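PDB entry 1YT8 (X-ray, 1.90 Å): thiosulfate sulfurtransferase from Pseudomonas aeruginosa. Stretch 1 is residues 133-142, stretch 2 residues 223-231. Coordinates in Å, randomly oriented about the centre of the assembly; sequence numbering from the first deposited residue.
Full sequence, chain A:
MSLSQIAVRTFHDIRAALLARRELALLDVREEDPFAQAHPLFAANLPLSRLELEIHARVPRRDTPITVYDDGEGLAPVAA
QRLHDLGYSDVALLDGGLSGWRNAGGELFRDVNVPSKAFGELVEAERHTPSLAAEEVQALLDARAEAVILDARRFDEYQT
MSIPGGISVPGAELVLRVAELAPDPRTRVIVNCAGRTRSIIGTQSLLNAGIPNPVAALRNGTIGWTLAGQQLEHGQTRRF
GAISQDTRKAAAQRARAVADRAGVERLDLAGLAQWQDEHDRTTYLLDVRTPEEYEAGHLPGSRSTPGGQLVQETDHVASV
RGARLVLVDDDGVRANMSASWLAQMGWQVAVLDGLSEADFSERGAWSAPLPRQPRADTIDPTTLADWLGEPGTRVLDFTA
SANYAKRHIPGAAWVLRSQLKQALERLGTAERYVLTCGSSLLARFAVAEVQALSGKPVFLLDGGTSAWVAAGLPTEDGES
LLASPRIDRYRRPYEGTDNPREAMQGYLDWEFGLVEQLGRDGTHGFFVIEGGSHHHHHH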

# COMPACT_ATOMS: atom_id res chain seq x y z
N ALA A 133 -24.75 11.48 -8.37
CA ALA A 133 -24.01 11.74 -9.60
C ALA A 133 -23.21 13.02 -9.44
O ALA A 133 -23.61 13.91 -8.68
CB ALA A 133 -24.96 11.86 -10.78
N ALA A 134 -22.10 13.13 -10.15
CA ALA A 134 -21.28 14.34 -10.10
C ALA A 134 -22.17 15.56 -10.36
O ALA A 134 -22.03 16.60 -9.70
CB ALA A 134 -20.19 14.28 -11.15
N GLU A 135 -23.09 15.43 -11.31
CA GLU A 135 -23.99 16.52 -11.66
C GLU A 135 -24.94 16.88 -10.53
O GLU A 135 -25.30 18.04 -10.35
CB GLU A 135 -24.80 16.17 -12.92
CG GLU A 135 -23.98 16.07 -14.20
CD GLU A 135 -23.35 14.70 -14.40
OE1 GLU A 135 -23.46 13.84 -13.50
OE2 GLU A 135 -22.73 14.49 -15.46
N GLU A 136 -25.36 15.87 -9.77
CA GLU A 136 -26.27 16.13 -8.66
C GLU A 136 -25.54 16.89 -7.55
O GLU A 136 -26.11 17.79 -6.94
CB GLU A 136 -26.83 14.82 -8.10
CG GLU A 136 -27.83 14.14 -9.03
CD GLU A 136 -28.38 12.86 -8.46
OE1 GLU A 136 -27.61 11.88 -8.33
OE2 GLU A 136 -29.59 12.83 -8.13
N VAL A 137 -24.29 16.52 -7.30
CA VAL A 137 -23.51 17.18 -6.27
C VAL A 137 -23.19 18.61 -6.71
O VAL A 137 -23.19 19.53 -5.90
CB VAL A 137 -22.21 16.40 -5.97
CG1 VAL A 137 -21.37 17.13 -4.92
CG2 VAL A 137 -22.56 15.00 -5.49
N GLN A 138 -22.92 18.79 -8.00
CA GLN A 138 -22.64 20.12 -8.52
C GLN A 138 -23.87 21.01 -8.32
O GLN A 138 -23.76 22.19 -7.99
CB GLN A 138 -22.31 20.07 -10.01
CG GLN A 138 -22.08 21.44 -10.65
CD GLN A 138 -20.88 22.16 -10.05
OE1 GLN A 138 -21.03 23.10 -9.26
NE2 GLN A 138 -19.69 21.71 -10.42
N ALA A 139 -25.05 20.43 -8.53
CA ALA A 139 -26.29 21.18 -8.36
C ALA A 139 -26.46 21.59 -6.90
O ALA A 139 -26.90 22.71 -6.60
CB ALA A 139 -27.49 20.35 -8.84
N LEU A 140 -26.11 20.69 -5.98
CA LEU A 140 -26.21 20.99 -4.56
C LEU A 140 -25.31 22.18 -4.22
O LEU A 140 -25.67 23.04 -3.42
CB LEU A 140 -25.80 19.76 -3.73
CG LEU A 140 -26.82 18.62 -3.68
CD1 LEU A 140 -26.21 17.40 -2.99
CD2 LEU A 140 -28.07 19.08 -2.94
N LEU A 141 -24.13 22.23 -4.84
CA LEU A 141 -23.21 23.33 -4.60
C LEU A 141 -23.80 24.62 -5.18
O LEU A 141 -23.73 25.68 -4.55
CB LEU A 141 -21.85 23.04 -5.26
CG LEU A 141 -21.03 21.88 -4.69
CD1 LEU A 141 -19.78 21.68 -5.52
CD2 LEU A 141 -20.68 22.18 -3.24
N ASP A 142 -24.40 24.53 -6.36
CA ASP A 142 -25.01 25.69 -7.00
C ASP A 142 -26.21 26.18 -6.19
O ASP A 142 -26.63 27.34 -6.31
CB ASP A 142 -25.48 25.36 -8.43
CG ASP A 142 -24.34 24.95 -9.35
OD1 ASP A 142 -23.18 25.32 -9.08
OD2 ASP A 142 -24.61 24.26 -10.36
N ILE A 223 -12.59 11.38 -10.60
CA ILE A 223 -12.59 10.90 -11.97
C ILE A 223 -13.94 11.26 -12.59
O ILE A 223 -14.00 11.80 -13.69
CB ILE A 223 -12.41 9.35 -12.02
CG1 ILE A 223 -10.94 9.00 -11.78
CG2 ILE A 223 -12.88 8.80 -13.37
CD1 ILE A 223 -10.63 7.51 -11.73
N GLY A 224 -15.01 10.97 -11.86
CA GLY A 224 -16.34 11.27 -12.34
C GLY A 224 -16.60 12.76 -12.46
O GLY A 224 -17.36 13.20 -13.32
N TRP A 225 -15.97 13.53 -11.58
CA TRP A 225 -16.12 14.99 -11.59
C TRP A 225 -15.53 15.52 -12.90
O TRP A 225 -16.13 16.36 -13.57
CB TRP A 225 -15.39 15.59 -10.38
CG TRP A 225 -15.84 16.97 -10.01
CD1 TRP A 225 -15.23 18.15 -10.35
CD2 TRP A 225 -16.99 17.32 -9.23
NE1 TRP A 225 -15.93 19.21 -9.83
CE2 TRP A 225 -17.02 18.74 -9.14
CE3 TRP A 225 -18.01 16.58 -8.61
CZ2 TRP A 225 -18.02 19.42 -8.44
CZ3 TRP A 225 -19.01 17.27 -7.92
CH2 TRP A 225 -19.00 18.67 -7.84
N THR A 226 -14.35 15.02 -13.26
CA THR A 226 -13.69 15.43 -14.49
C THR A 226 -14.48 14.97 -15.70
O THR A 226 -14.70 15.73 -16.64
CB THR A 226 -12.26 14.85 -14.56
OG1 THR A 226 -11.49 15.37 -13.48
CG2 THR A 226 -11.60 15.21 -15.89
N LEU A 227 -14.92 13.71 -15.68
CA LEU A 227 -15.69 13.17 -16.80
C LEU A 227 -16.99 13.93 -17.00
O LEU A 227 -17.52 14.00 -18.11
CB LEU A 227 -15.99 11.68 -16.57
CG LEU A 227 -14.78 10.74 -16.51
CD1 LEU A 227 -15.25 9.32 -16.21
CD2 LEU A 227 -14.02 10.79 -17.83
N ALA A 228 -17.51 14.52 -15.92
CA ALA A 228 -18.75 15.29 -15.99
C ALA A 228 -18.46 16.70 -16.51
O ALA A 228 -19.37 17.50 -16.71
CB ALA A 228 -19.40 15.36 -14.61
N GLY A 229 -17.17 16.99 -16.71
CA GLY A 229 -16.77 18.29 -17.21
C GLY A 229 -16.78 19.37 -16.14
O GLY A 229 -16.82 20.56 -16.45
N GLN A 230 -16.75 18.96 -14.88
CA GLN A 230 -16.76 19.90 -13.78
C GLN A 230 -15.34 20.25 -13.33
O GLN A 230 -14.39 19.59 -13.73
CB GLN A 230 -17.62 19.33 -12.65
CG GLN A 230 -19.07 19.28 -13.09
CD GLN A 230 -19.94 18.38 -12.26
OE1 GLN A 230 -19.55 17.92 -11.18
NE2 GLN A 230 -21.15 18.12 -12.75
N GLN A 231 -15.21 21.28 -12.50
CA GLN A 231 -13.90 21.76 -12.07
C GLN A 231 -13.39 21.28 -10.71
O GLN A 231 -14.08 21.37 -9.70
CB GLN A 231 -13.91 23.29 -12.10
CG GLN A 231 -12.58 23.96 -11.76
CD GLN A 231 -11.51 23.70 -12.81
OE1 GLN A 231 -11.76 23.83 -14.01
NE2 GLN A 231 -10.31 23.35 -12.36
O HOH W 1 -22.21 16.45 -17.16

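The helix of residues 134-142 lies almost at right angles to the helix that ends at Leu227: their axes cross at -82° and approach to 9.9 Å. So steep a crossing confines close backbone approach to a small patch, where the CA atoms of Ala134 and Trp225 come within 5.4 Å.

The main bump is the indole of Trp225. Its CA-to-CB bond points sideways, but the chi1 t rotamer carries the ring onto the first helix, where it fills a hollow formed by Ala134, Val137, Gln138 and Leu141, spaced three or four residues apart and so gathered on one side of that helix. Val137 CG1 lies 3.8 Å from Trp225 CZ3 and Leu141 CD1 3.9 Å from Trp225 CH2, both at the ring edge near its plane, so the benzo end has aliphatic groups at its edge, while Ala134 O, 3.6 Å from Trp225 CZ3, and the Gln138 amide also lie against it, obliquely. Trp225 NE1 donates a hydrogen bond to Gln231 O (2.8 Å), which satisfies the polar side of the indole within its own stretch.

At the N-terminal end of the first helix, the small Ala134 is the counterpart bump. Ala134 CB packs 3.7 Å from Gly224 O, 3.7 Å from Ala228 CB and 4.1 Å from Trp225 CE3, lodging against the last turn of the second helix. Beyond that turn, Gly229 adopts positive phi in a Schellman motif, and Gln230 N bonds back to Trp225 O (3.0 Å). The Gln230 side chain then extends toward the first helix and lies over Ala134, Glu135 and Gln138; its amide orientation is uncertain.

No clear direct hydrogen bond joins the stretches, and the contact rests largely on complementary shape. At its margin, Glu135 OE2 approaches Ala228 CB to 3.5 Å, while a water donates to both Glu135 OE2 (2.6 Å) and Ala228 O (3.1 Å), bridging the carboxylate to the backbone.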